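Local structure of fumarylacetoacetate hydrolase (Burkholderia xenovorans, 5TI1) at residues A140-I148 / T284-T292; E226-N237 / T367-I378. The protein probably hydrolyses fumarylacetoacetate to fumarate and acetoacetate, the last step of phenylalanine and tyrosine breakdown, with a magnesium ion bound in its active site. All blocks are in the same frame, centred on the assembly; numbering follows the deposited sequence.

Contact 1 of 2, residues A140-I148 / T284-T292; sequences AQLHLPVQI and TTISPWIVT. With NA (sodium ion), chain L.
The ring of Pro-145 settles against the carbonyl oxygen of Pro-288, where the CA atoms of the two prolines come within 5.7 Å, and the contact illustrates how apolar side chains can join two sheets without direct polar bonds. The Pro-145 ring meets one backbone carbonyl and two isoleucine side chains: its CB reaches Pro-288 O at 3.4 Å, CG leans on Ile-290 CG1, and CD meets Ile-286 CD1. Ile-286 holds CG1 between its backbone N and carbonyl carbon (chi1 61°), which lifts CD1 to the proline and to Leu-144 CD1, 3.6 Å away; these two side chains cross at about a right angle. Leu-144 starts out pointing away, but with CG opposite the backbone N (chi1 -160°) one methyl returns to the interface. Beyond it, Val-146 CG1 touches Ile-290 CD1 at 3.8 Å. At the other end Leu-142 slants across the Pro-288 ring, CD1 to CG 3.8 Å, and the same methyl meets the indole of Trp-289 obliquely, 3.6 Å from NE1. Its second methyl, CD2, reaches CZ2 of that ring. A water joins the backbones, 2.6 Å from His-143 O and 2.7 Å from Pro-288 O. Strand 140-143 edges the N-terminal antiparallel sheet, where His-143 NE2 is hydrogen-bonded to Ser-48 OG, whereas 284-292 belongs to the mixed sheet. Thr-284 binds the sodium ion, Trp-289 meets Phe-37 edge-to-face, Ile-286 packs on Val-193 of strand 193-195, and Ile-290 on Phe-253 and Val-256 of strand 252-263.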
loop_
_atom_site.group_PDB
_atom_site.type_symbol
_atom_site.label_atom_id
_atom_site.label_comp_id
_atom_site.label_asym_id
_atom_site.label_seq_id
_atom_site.Cartn_x
_atom_site.Cartn_y
_atom_site.Cartn_z
ATOM N N ALA B 140 -22.907 7.225 19.162
ATOM C CA ALA B 140 -21.670 6.520 18.875
ATOM C C ALA B 140 -20.816 7.276 17.870
ATOM O O ALA B 140 -21.320 8.045 17.047
ATOM C CB ALA B 140 -21.955 5.117 18.339
ATOM N N GLN B 141 -19.507 7.055 17.982
ATOM C CA GLN B 141 -18.512 7.410 16.981
ATOM C C GLN B 141 -18.086 6.127 16.286
ATOM O O GLN B 141 -17.625 5.197 16.953
ATOM C CB GLN B 141 -17.299 8.068 17.634
ATOM C CG GLN B 141 -17.641 9.264 18.481
ATOM C CD GLN B 141 -18.174 10.377 17.634
ATOM O OE1 GLN B 141 -17.648 10.642 16.550
ATOM N NE2 GLN B 141 -19.244 11.020 18.095
ATOM N N LEU B 142 -18.243 6.066 14.965
ATOM C CA LEU B 142 -17.807 4.905 14.190
ATOM C C LEU B 142 -16.488 5.221 13.500
ATOM O O LEU B 142 -16.358 6.257 12.836
ATOM C CB LEU B 142 -18.855 4.501 13.155
ATOM C CG LEU B 142 -20.239 4.304 13.760
ATOM C CD1 LEU B 142 -21.216 3.874 12.674
ATOM C CD2 LEU B 142 -20.166 3.299 14.902
ATOM N N HIS B 143 -15.512 4.339 13.669
ATOM C CA HIS B 143 -14.175 4.562 13.143
ATOM C C HIS B 143 -13.887 3.555 12.039
ATOM O O HIS B 143 -14.612 2.576 11.861
ATOM C CB HIS B 143 -13.130 4.461 14.258
ATOM C CG HIS B 143 -13.549 5.127 15.529
ATOM N ND1 HIS B 143 -13.458 6.490 15.717
ATOM C CD2 HIS B 143 -14.081 4.622 16.669
ATOM C CE1 HIS B 143 -13.909 6.794 16.920
ATOM N NE2 HIS B 143 -14.296 5.681 17.516
ATOM N N LEU B 144 -12.828 3.831 11.283
ATOM C CA LEU B 144 -12.339 2.913 10.264
ATOM C C LEU B 144 -12.316 1.504 10.847
ATOM O O LEU B 144 -11.757 1.290 11.926
ATOM C CB LEU B 144 -10.950 3.339 9.788
ATOM C CG LEU B 144 -10.538 2.767 8.436
ATOM C CD1 LEU B 144 -11.413 3.379 7.338
ATOM C CD2 LEU B 144 -9.039 2.978 8.163
ATOM N N PRO B 145 -12.977 0.531 10.217
ATOM C CA PRO B 145 -13.173 -0.752 10.897
ATOM C C PRO B 145 -11.932 -1.627 10.938
ATOM O O PRO B 145 -11.857 -2.519 11.796
ATOM C CB PRO B 145 -14.290 -1.413 10.081
ATOM C CG PRO B 145 -14.161 -0.837 8.742
ATOM C CD PRO B 145 -13.795 0.618 8.994
ATOM N N VAL B 146 -10.962 -1.410 10.056
ATOM C CA VAL B 146 -9.759 -2.237 10.019
ATOM C C VAL B 146 -8.549 -1.346 9.812
ATOM O O VAL B 146 -8.651 -0.255 9.246
ATOM C CB VAL B 146 -9.817 -3.315 8.906
ATOM C CG1 VAL B 146 -10.777 -4.420 9.279
ATOM C CG2 VAL B 146 -10.209 -2.682 7.567
ATOM N N GLN B 147 -7.398 -1.813 10.310
ATOM C CA GLN B 147 -6.096 -1.257 9.946
ATOM C C GLN B 147 -5.666 -1.933 8.653
ATOM O O GLN B 147 -5.360 -3.129 8.646
ATOM C CB GLN B 147 -5.060 -1.478 11.048
ATOM C CG GLN B 147 -3.705 -0.805 10.792
ATOM C CD GLN B 147 -2.764 -1.603 9.879
ATOM O OE1 GLN B 147 -2.715 -2.835 9.927
ATOM N NE2 GLN B 147 -2.004 -0.889 9.052
ATOM N N ILE B 148 -5.656 -1.175 7.560
ATOM C CA ILE B 148 -5.554 -1.734 6.214
ATOM C C ILE B 148 -4.078 -1.895 5.871
ATOM O O ILE B 148 -3.389 -0.881 5.647
ATOM C CB ILE B 148 -6.281 -0.845 5.197
ATOM C CG1 ILE B 148 -7.748 -0.693 5.614
ATOM C CG2 ILE B 148 -6.168 -1.401 3.789
ATOM C CD1 ILE B 148 -8.462 0.456 4.916
ATOM N N THR B 284 -9.854 8.136 -0.142
ATOM C CA THR B 284 -10.757 7.051 -0.477
ATOM C C THR B 284 -11.607 6.816 0.759
ATOM O O THR B 284 -11.065 6.713 1.861
ATOM C CB THR B 284 -9.989 5.780 -0.878
ATOM O OG1 THR B 284 -9.186 6.043 -2.039
ATOM C CG2 THR B 284 -10.960 4.652 -1.184
ATOM N N THR B 285 -12.931 6.779 0.597
ATOM C CA THR B 285 -13.836 6.659 1.733
ATOM C C THR B 285 -14.473 5.271 1.751
ATOM O O THR B 285 -14.881 4.754 0.708
ATOM C CB THR B 285 -14.922 7.752 1.690
ATOM O OG1 THR B 285 -14.305 9.041 1.659
ATOM C CG2 THR B 285 -15.823 7.684 2.914
ATOM N N ILE B 286 -14.550 4.657 2.931
ATOM C CA ILE B 286 -15.337 3.438 3.077
ATOM C C ILE B 286 -16.383 3.617 4.172
ATOM O O ILE B 286 -16.232 4.422 5.099
ATOM C CB ILE B 286 -14.475 2.181 3.352
ATOM C CG1 ILE B 286 -13.685 2.304 4.662
ATOM C CG2 ILE B 286 -13.546 1.905 2.171
ATOM C CD1 ILE B 286 -12.962 0.995 5.054
ATOM N N SER B 287 -17.469 2.855 4.039
ATOM C CA SER B 287 -18.469 2.776 5.080
ATOM C C SER B 287 -17.888 2.074 6.307
ATOM O O SER B 287 -16.905 1.328 6.205
ATOM C CB SER B 287 -19.701 2.029 4.565
ATOM O OG SER B 287 -19.350 0.739 4.103
ATOM N N PRO B 288 -18.473 2.299 7.489
ATOM C CA PRO B 288 -17.849 1.783 8.717
ATOM C C PRO B 288 -18.216 0.351 9.093
ATOM O O PRO B 288 -17.489 -0.255 9.887
ATOM C CB PRO B 288 -18.332 2.774 9.788
ATOM C CG PRO B 288 -19.650 3.260 9.268
ATOM C CD PRO B 288 -19.534 3.287 7.772
ATOM N N TRP B 289 -19.309 -0.205 8.558
ATOM C CA TRP B 289 -19.798 -1.525 8.954
ATOM C C TRP B 289 -19.372 -2.595 7.945
ATOM O O TRP B 289 -19.743 -2.535 6.766
ATOM C CB TRP B 289 -21.324 -1.526 9.094
ATOM C CG TRP B 289 -21.835 -0.682 10.227
ATOM C CD1 TRP B 289 -22.550 0.478 10.124
ATOM C CD2 TRP B 289 -21.654 -0.920 11.631
ATOM N NE1 TRP B 289 -22.830 0.973 11.374
ATOM C CE2 TRP B 289 -22.291 0.139 12.318
ATOM C CE3 TRP B 289 -21.017 -1.922 12.373
ATOM C CZ2 TRP B 289 -22.318 0.220 13.712
ATOM C CZ3 TRP B 289 -21.035 -1.838 13.756
ATOM C CH2 TRP B 289 -21.684 -0.774 14.411
ATOM N N ILE B 290 -18.637 -3.597 8.402
ATOM C CA ILE B 290 -18.238 -4.676 7.507
ATOM C C ILE B 290 -19.330 -5.729 7.551
ATOM O O ILE B 290 -19.527 -6.383 8.577
ATOM C CB ILE B 290 -16.875 -5.271 7.867
ATOM C CG1 ILE B 290 -15.788 -4.197 7.780
ATOM C CG2 ILE B 290 -16.551 -6.377 6.893
ATOM C CD1 ILE B 290 -14.389 -4.735 8.033
ATOM N N VAL B 291 -20.057 -5.865 6.449
ATOM C CA VAL B 291 -21.098 -6.884 6.329
ATOM C C VAL B 291 -20.405 -8.191 5.971
ATOM O O VAL B 291 -19.684 -8.253 4.970
ATOM C CB VAL B 291 -22.137 -6.491 5.268
ATOM C CG1 VAL B 291 -23.108 -7.652 5.004
ATOM C CG2 VAL B 291 -22.910 -5.221 5.689
ATOM N N THR B 292 -20.585 -9.221 6.802
ATOM C CA THR B 292 -19.833 -10.461 6.618
ATOM C C THR B 292 -20.262 -11.194 5.353
ATOM O O THR B 292 -21.419 -11.139 4.927
ATOM C CB THR B 292 -19.994 -11.416 7.809
ATOM O OG1 THR B 292 -21.380 -11.748 7.991
ATOM C CG2 THR B 292 -19.431 -10.811 9.083
HETATM NA NA NA L . -9.447 7.900 -4.221
HETATM O O HOH W 1 -16.490 0.822 12.160
#

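Contact 2 of 2, residues E226-N237 / T367-I378; sequences ELETGFVIGAGN and TRVGDLMGSGTI. With MG (magnesium ion), chain K.
Strands 227-233 and 372-374 run antiparallel, their axes 4.5 Å apart at an angle of 153°. Phe-231 and Met-373 form a hydrogen-bonded pair, with Gly-230/Gly-374 and Val-232/Leu-372 as its non-hydrogen-bonded neighbours; Asn-237 and Thr-367 make a separate single bridge. The ladder continues through Ile-233 N to Asp-371 O and Gly-370 N to Ile-233 O, the latter from a type II turn spanning Arg-368 to Asp-371. At the far end, Ile-378 N meets Leu-227 O at 2.7 Å. Met-373 CB sits over one face of the Phe-231 ring, 3.5 Å from its centroid, a CH-pi contact that the ring reaches with CG between its backbone N and carbonyl carbon (chi1 62°). The sulfur lies obliquely to the same ring as a Met-aromatic contact, while the bent methionine chain carries CE to Ile-233 CG1. This pairing lies within the mixed sheet of the FAH-family C-terminal region and shows how an interior strand can present metal ligands: Glu-226 OE2 and Glu-228 OE1 each bind magnesium at 2.2 Å, Asp-153 and Asp-260 completing the protein ligands. Glu-228 OE2 also accepts Gly-376 N at 2.9 Å, from above the carboxylate plane, a bond that would limit rotation of the carboxylate. Thr-377, predicted to bind substrate, lies across Glu-226 with OG1 3.1 Å from CD; Glu-226 OE1 is salt-bridged to Arg-264. Ser-375 OG accepts from Thr-229 N and donates to Gly-376 O, so that this hydroxyl ties Thr-229 to the Gly-376 backbone. Where 226-237 ends and 367-378 begins, Thr-367 OG1 donates to Asn-237 OD1 in the carbonyl plane, 2.8 Å away. Asp-371 OD2 accepts Arg-368 N and forms a salt bridge with Arg-189 of the second subunit.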
loop_
_atom_site.group_PDB
_atom_site.type_symbol
_atom_site.label_atom_id
_atom_site.label_comp_id
_atom_site.label_asym_id
_atom_site.label_seq_id
_atom_site.Cartn_x
_atom_site.Cartn_y
_atom_site.Cartn_z
ATOM N N GLU B 226 -16.140 7.411 -7.442
ATOM C CA GLU B 226 -16.195 6.106 -8.089
ATOM C C GLU B 226 -16.952 5.196 -7.140
ATOM O O GLU B 226 -16.440 4.854 -6.065
ATOM C CB GLU B 226 -14.806 5.551 -8.416
ATOM C CG GLU B 226 -14.064 6.404 -9.438
ATOM C CD GLU B 226 -13.055 5.624 -10.255
ATOM O OE1 GLU B 226 -12.829 5.983 -11.429
ATOM O OE2 GLU B 226 -12.491 4.656 -9.724
ATOM N N LEU B 227 -18.189 4.863 -7.516
ATOM C CA LEU B 227 -19.022 3.963 -6.731
ATOM C C LEU B 227 -18.455 2.557 -6.821
ATOM O O LEU B 227 -18.350 1.998 -7.919
ATOM C CB LEU B 227 -20.464 3.987 -7.239
ATOM C CG LEU B 227 -21.316 2.792 -6.795
ATOM C CD1 LEU B 227 -21.612 2.861 -5.315
ATOM C CD2 LEU B 227 -22.618 2.764 -7.576
ATOM N N GLU B 228 -18.087 1.993 -5.671
ATOM C CA GLU B 228 -17.477 0.671 -5.615
ATOM C C GLU B 228 -17.890 -0.037 -4.334
ATOM O O GLU B 228 -18.431 0.566 -3.406
ATOM C CB GLU B 228 -15.946 0.756 -5.655
ATOM C CG GLU B 228 -15.380 1.577 -6.795
ATOM C CD GLU B 228 -13.885 1.436 -6.910
ATOM O OE1 GLU B 228 -13.244 2.316 -7.519
ATOM O OE2 GLU B 228 -13.360 0.440 -6.383
ATOM N N THR B 229 -17.599 -1.331 -4.279
ATOM C CA THR B 229 -17.528 -2.044 -3.016
ATOM C C THR B 229 -16.076 -2.415 -2.728
ATOM O O THR B 229 -15.242 -2.531 -3.633
ATOM C CB THR B 229 -18.366 -3.319 -3.036
ATOM O OG1 THR B 229 -17.761 -4.233 -3.941
ATOM C CG2 THR B 229 -19.815 -3.028 -3.493
ATOM N N GLY B 230 -15.776 -2.609 -1.453
ATOM C CA GLY B 230 -14.482 -3.163 -1.099
ATOM C C GLY B 230 -14.667 -4.404 -0.262
ATOM O O GLY B 230 -15.485 -4.406 0.664
ATOM N N PHE B 231 -13.953 -5.479 -0.572
ATOM C CA PHE B 231 -13.981 -6.618 0.326
ATOM C C PHE B 231 -12.697 -6.672 1.141
ATOM O O PHE B 231 -11.654 -6.156 0.734
ATOM C CB PHE B 231 -14.237 -7.938 -0.414
ATOM C CG PHE B 231 -13.196 -8.335 -1.441
ATOM C CD1 PHE B 231 -12.162 -9.206 -1.109
ATOM C CD2 PHE B 231 -13.312 -7.931 -2.762
ATOM C CE1 PHE B 231 -11.246 -9.637 -2.070
ATOM C CE2 PHE B 231 -12.395 -8.364 -3.727
ATOM C CZ PHE B 231 -11.365 -9.219 -3.376
ATOM N N VAL B 232 -12.799 -7.268 2.322
ATOM C CA VAL B 232 -11.748 -7.228 3.328
ATOM C C VAL B 232 -11.226 -8.649 3.525
ATOM O O VAL B 232 -12.012 -9.586 3.705
ATOM C CB VAL B 232 -12.278 -6.616 4.638
ATOM C CG1 VAL B 232 -11.300 -6.807 5.770
ATOM C CG2 VAL B 232 -12.591 -5.108 4.438
ATOM N N ILE B 233 -9.898 -8.805 3.469
ATOM C CA ILE B 233 -9.266 -10.117 3.580
ATOM C C ILE B 233 -9.396 -10.624 5.007
ATOM O O ILE B 233 -9.051 -9.921 5.964
ATOM C CB ILE B 233 -7.786 -10.051 3.155
ATOM C CG1 ILE B 233 -7.671 -9.782 1.656
ATOM C CG2 ILE B 233 -7.074 -11.380 3.467
ATOM C CD1 ILE B 233 -8.362 -10.853 0.792
ATOM N N GLY B 234 -9.876 -11.860 5.154
ATOM C CA GLY B 234 -9.994 -12.477 6.460
ATOM C C GLY B 234 -8.913 -13.505 6.737
ATOM O O GLY B 234 -8.610 -13.811 7.895
ATOM N N ALA B 235 -8.334 -14.055 5.676
ATOM C CA ALA B 235 -7.218 -14.985 5.788
ATOM C C ALA B 235 -6.242 -14.665 4.667
ATOM O O ALA B 235 -6.644 -14.541 3.504
ATOM C CB ALA B 235 -7.694 -16.449 5.708
ATOM N N GLY B 236 -4.969 -14.520 5.013
ATOM C CA GLY B 236 -3.979 -14.105 4.049
ATOM C C GLY B 236 -3.452 -15.289 3.264
ATOM O O GLY B 236 -3.979 -16.401 3.320
ATOM N N ASN B 237 -2.399 -15.025 2.493
ATOM C CA ASN B 237 -1.665 -16.089 1.825
ATOM C C ASN B 237 -0.180 -15.744 1.863
ATOM O O ASN B 237 0.196 -14.566 1.903
ATOM C CB ASN B 237 -2.156 -16.305 0.383
ATOM C CG ASN B 237 -1.822 -15.137 -0.537
ATOM O OD1 ASN B 237 -2.348 -14.040 -0.385
ATOM N ND2 ASN B 237 -0.943 -15.377 -1.504
ATOM N N THR B 367 -1.151 -11.656 0.611
ATOM C CA THR B 367 -2.180 -10.792 1.179
ATOM C C THR B 367 -2.213 -11.000 2.684
ATOM O O THR B 367 -1.699 -11.992 3.208
ATOM C CB THR B 367 -3.576 -11.054 0.598
ATOM O OG1 THR B 367 -4.023 -12.351 1.009
ATOM C CG2 THR B 367 -3.565 -10.991 -0.932
ATOM N N ARG B 368 -2.834 -10.044 3.369
ATOM C CA ARG B 368 -2.841 -9.973 4.819
ATOM C C ARG B 368 -4.242 -9.628 5.302
ATOM O O ARG B 368 -5.002 -8.938 4.615
ATOM C CB ARG B 368 -1.842 -8.916 5.323
ATOM C CG ARG B 368 -0.391 -9.272 5.021
ATOM C CD ARG B 368 0.588 -8.238 5.553
ATOM N NE ARG B 368 0.578 -7.048 4.711
ATOM C CZ ARG B 368 1.367 -5.987 4.885
ATOM N NH1 ARG B 368 2.238 -5.952 5.886
ATOM N NH2 ARG B 368 1.271 -4.949 4.057
ATOM N N VAL B 369 -4.555 -10.096 6.512
ATOM C CA VAL B 369 -5.817 -9.773 7.169
ATOM C C VAL B 369 -5.996 -8.265 7.205
ATOM O O VAL B 369 -5.077 -7.530 7.580
ATOM C CB VAL B 369 -5.828 -10.376 8.586
ATOM C CG1 VAL B 369 -6.974 -9.819 9.406
ATOM C CG2 VAL B 369 -5.898 -11.915 8.520
ATOM N N GLY B 370 -7.186 -7.793 6.810
ATOM C CA GLY B 370 -7.471 -6.369 6.783
ATOM C C GLY B 370 -7.207 -5.683 5.458
ATOM O O GLY B 370 -7.583 -4.512 5.303
ATOM N N ASP B 371 -6.536 -6.353 4.512
ATOM C CA ASP B 371 -6.387 -5.809 3.167
ATOM C C ASP B 371 -7.760 -5.461 2.580
ATOM O O ASP B 371 -8.766 -6.127 2.845
ATOM C CB ASP B 371 -5.688 -6.810 2.245
ATOM C CG ASP B 371 -4.169 -6.830 2.404
ATOM O OD1 ASP B 371 -3.576 -5.944 3.060
ATOM O OD2 ASP B 371 -3.550 -7.762 1.850
ATOM N N LEU B 372 -7.785 -4.415 1.761
ATOM C CA LEU B 372 -9.004 -3.880 1.169
ATOM C C LEU B 372 -8.896 -3.986 -0.343
ATOM O O LEU B 372 -7.902 -3.549 -0.936
ATOM C CB LEU B 372 -9.206 -2.420 1.582
ATOM C CG LEU B 372 -10.427 -1.676 1.037
ATOM C CD1 LEU B 372 -11.706 -2.266 1.606
ATOM C CD2 LEU B 372 -10.305 -0.188 1.374
ATOM N N MET B 373 -9.916 -4.551 -0.970
ATOM C CA MET B 373 -9.889 -4.798 -2.406
ATOM C C MET B 373 -11.109 -4.136 -3.035
ATOM O O MET B 373 -12.245 -4.586 -2.838
ATOM C CB MET B 373 -9.818 -6.306 -2.680
ATOM C CG MET B 373 -8.675 -6.936 -1.884
ATOM S SD MET B 373 -7.735 -8.172 -2.764
ATOM C CE MET B 373 -6.423 -8.503 -1.588
ATOM N N GLY B 374 -10.868 -3.052 -3.770
ATOM C CA GLY B 374 -11.959 -2.314 -4.379
ATOM C C GLY B 374 -12.382 -2.951 -5.692
ATOM O O GLY B 374 -11.559 -3.393 -6.489
ATOM N N SER B 375 -13.697 -2.982 -5.917
ATOM C CA SER B 375 -14.231 -3.690 -7.075
ATOM C C SER B 375 -13.868 -3.008 -8.386
ATOM O O SER B 375 -13.856 -3.666 -9.431
ATOM C CB SER B 375 -15.755 -3.799 -6.960
ATOM O OG SER B 375 -16.341 -2.505 -6.905
ATOM N N GLY B 376 -13.552 -1.720 -8.349
ATOM C CA GLY B 376 -13.675 -0.876 -9.516
ATOM C C GLY B 376 -15.071 -0.281 -9.608
ATOM O O GLY B 376 -16.031 -0.797 -9.041
ATOM N N THR B 377 -15.166 0.847 -10.317
ATOM C CA THR B 377 -16.436 1.561 -10.482
ATOM C C THR B 377 -17.533 0.636 -10.983
ATOM O O THR B 377 -17.395 0.009 -12.031
ATOM C CB THR B 377 -16.285 2.725 -11.462
ATOM O OG1 THR B 377 -15.255 3.607 -11.017
ATOM C CG2 THR B 377 -17.601 3.500 -11.560
ATOM N N ILE B 378 -18.633 0.573 -10.245
ATOM C CA ILE B 378 -19.745 -0.316 -10.564
ATOM C C ILE B 378 -20.744 0.448 -11.428
ATOM O O ILE B 378 -21.397 1.389 -10.964
ATOM C CB ILE B 378 -20.406 -0.847 -9.289
ATOM C CG1 ILE B 378 -19.358 -1.540 -8.414
ATOM C CG2 ILE B 378 -21.555 -1.789 -9.645
ATOM C CD1 ILE B 378 -19.786 -1.745 -6.983
HETATM MG MG MG K . -11.473 3.092 -8.612
HETATM O O HOH W 2 -15.298 -5.622 -3.971
#

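From the N terminus, the chain first builds the antiparallel sheet ending at strand 140-143, then passes through 144-148 into the C-terminal part. Segment 226-237 follows, then 284-292, where contact 1 closes a loop of 135 intervening residues; 367-378 comes last and closes contact 2 over 129. Their segments alternate, so the two closures cross rather than nest. Contact 1 joins the N-terminal sheet and the loop after it to the mixed sheet, and contact 2 joins two neighbouring strands within the latter. They touch directly: Ile-148 CG2 lies 3.7 Å from Gly-370 O, and Ile-286 CG2 packs on Leu-372 CD2, so both contacts meet on the one mixed sheet.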